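Local atomic coordinates of type 3 secretion system chaperone PscE (Pseudomonas aeruginosa, PDB entry 2UWJ), a protein that acts with PscG as a cytoplasmic chaperone that keeps the type III secretion needle protein PscF from polymerising too early and is required for needle assembly. Residues F49-Q52 with Q53-L57. Sequence-based numbering, arbitrary orientation.
Sequences FLQQ and QARAL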
loop_
_atom_site.group_PDB
_atom_site.type_symbol
_atom_site.label_atom_id
_atom_site.label_comp_id
_atom_site.label_asym_id
_atom_site.label_seq_id
_atom_site.Cartn_x
_atom_site.Cartn_y
_atom_site.Cartn_z
ATOM N N PHE A 49 23.398 -11.579 -17.705
ATOM C CA PHE A 49 22.818 -10.685 -16.680
ATOM C C PHE A 49 22.165 -9.462 -17.343
ATOM O O PHE A 49 21.000 -9.140 -17.064
ATOM C CB PHE A 49 23.963 -10.296 -15.747
ATOM C CG PHE A 49 23.603 -9.393 -14.622
ATOM C CD1 PHE A 49 23.457 -8.026 -14.821
ATOM C CD2 PHE A 49 23.609 -9.886 -13.300
ATOM C CE1 PHE A 49 23.342 -7.147 -13.713
ATOM C CE2 PHE A 49 23.494 -9.020 -12.183
ATOM C CZ PHE A 49 23.365 -7.652 -12.393
ATOM N N LEU A 50 22.900 -8.781 -18.235
ATOM C CA LEU A 50 22.367 -7.626 -18.921
ATOM C C LEU A 50 21.161 -7.951 -19.799
ATOM O O LEU A 50 20.233 -7.142 -19.933
ATOM C CB LEU A 50 23.444 -6.975 -19.803
ATOM C CG LEU A 50 24.623 -6.284 -19.087
ATOM C CD1 LEU A 50 25.712 -5.803 -20.155
ATOM C CD2 LEU A 50 24.093 -5.097 -18.291
ATOM N N GLN A 51 21.184 -9.104 -20.445
ATOM C CA GLN A 51 20.062 -9.449 -21.307
ATOM C C GLN A 51 18.792 -9.642 -20.460
ATOM O O GLN A 51 17.723 -9.206 -20.860
ATOM C CB GLN A 51 20.374 -10.739 -22.070
ATOM C CG GLN A 51 21.383 -10.499 -23.182
ATOM C CD GLN A 51 20.853 -10.918 -24.540
ATOM O OE1 GLN A 51 20.819 -12.124 -24.872
ATOM N NE2 GLN A 51 20.415 -9.934 -25.332
ATOM N N GLN A 52 18.936 -10.313 -19.317
ATOM C CA GLN A 52 17.799 -10.530 -18.424
ATOM C C GLN A 52 17.327 -9.150 -17.921
ATOM O O GLN A 52 16.114 -8.878 -17.827
ATOM C CB GLN A 52 18.209 -11.385 -17.227
ATOM C CG GLN A 52 18.365 -12.884 -17.565
ATOM C CD GLN A 52 18.649 -13.737 -16.322
ATOM O OE1 GLN A 52 19.784 -13.755 -15.807
ATOM N NE2 GLN A 52 17.615 -14.445 -15.828
ATOM N N GLN A 53 18.282 -8.262 -17.602
ATOM C CA GLN A 53 17.885 -6.947 -17.152
ATOM C C GLN A 53 17.138 -6.182 -18.230
ATOM O O GLN A 53 16.114 -5.514 -17.955
ATOM C CB GLN A 53 19.094 -6.134 -16.704
ATOM C CG GLN A 53 18.659 -4.746 -16.315
ATOM C CD GLN A 53 19.498 -4.219 -15.185
ATOM O OE1 GLN A 53 20.258 -3.268 -15.351
ATOM N NE2 GLN A 53 19.379 -4.856 -14.017
ATOM N N ALA A 54 17.648 -6.235 -19.466
ATOM C CA ALA A 54 16.963 -5.550 -20.562
ATOM C C ALA A 54 15.554 -6.136 -20.768
ATOM O O ALA A 54 14.581 -5.412 -21.035
ATOM C CB ALA A 54 17.775 -5.696 -21.894
ATOM N N ARG A 55 15.435 -7.451 -20.678
ATOM C CA ARG A 55 14.103 -7.997 -20.905
ATOM C C ARG A 55 13.142 -7.604 -19.773
ATOM O O ARG A 55 11.944 -7.428 -20.010
ATOM C CB ARG A 55 14.178 -9.507 -21.068
ATOM C CG ARG A 55 14.806 -9.976 -22.446
ATOM C CD ARG A 55 14.800 -11.504 -22.409
ATOM N NE ARG A 55 15.799 -12.130 -23.269
ATOM C CZ ARG A 55 16.769 -12.944 -22.846
ATOM N NH1 ARG A 55 16.915 -13.261 -21.542
ATOM N NH2 ARG A 55 17.594 -13.454 -23.744
ATOM N N ALA A 56 13.661 -7.492 -18.552
ATOM C CA ALA A 56 12.808 -7.090 -17.406
ATOM C C ALA A 56 12.315 -5.671 -17.613
ATOM O O ALA A 56 11.169 -5.355 -17.379
ATOM C CB ALA A 56 13.592 -7.150 -16.114
ATOM N N LEU A 57 13.213 -4.804 -18.070
ATOM C CA LEU A 57 12.865 -3.408 -18.325
ATOM C C LEU A 57 11.879 -3.295 -19.486
ATOM O O LEU A 57 10.897 -2.530 -19.400
ATOM C CB LEU A 57 14.150 -2.608 -18.614
ATOM C CG LEU A 57 15.012 -2.308 -17.391
ATOM C CD1 LEU A 57 16.434 -1.750 -17.878
ATOM C CD2 LEU A 57 14.290 -1.278 -16.513
#
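Gln-53 is joined to Phe-49, one turn earlier on helix 44-68, through its backbone. Its N donates to Phe-49 O at 2.9 Å. Its CB lies 3.6 Å from both Phe-49 O and Leu-50 O, against the carbonyl ends of the preceding turn.

Gln-52 is tied forward in the same way, with Ala-56 N donating to Gln-52 O at 2.9 Å. Its CG sits beside its own backbone N (chi1 -76°), and the rest of the chain reaches straight outward. This carries OE1 to Arg-34 of the PscG chain, from which it accepts a hydrogen bond. Gln-52 CG also comes near Arg-55 NH1.

Arg-55 rests on Gln-51. Its backbone amide donates to Gln-51 O at 2.9 Å. Its aliphatic stem then passes close to that same carbonyl, with CG 3.4 Å from Gln-51 O. Arg-55 CG lies anti to its own carbonyl carbon (chi1 -73°), and the chain stays straight out to NE. The guanidinium turns back toward the preceding turn. Gln-51 CB lies 4.0 Å above one face of the guanidinium plane, near its rim. After a bend at the second torsion of Gln-51, its OE1 stands 3.7 Å from Arg-55 NH2. The amide and guanidinium planes are 54° apart, and no hydrogen bond is assigned between them. Arg-55 also packs on Cys-27 of the PscG chain.

Ala-54 N bonds to Leu-50 O at 2.8 Å. Ala-56 packs on Trp-31 of the PscG chain, whereas Leu-50 and Leu-57 face helix 18-40 of PscE.

The four consecutive i to i+4 backbone bonds are those of a regular alpha-helix. Here that helix forms one arm of the PscE helical hairpin, packing against helix 18-40 and also contributing to the interface with PscG.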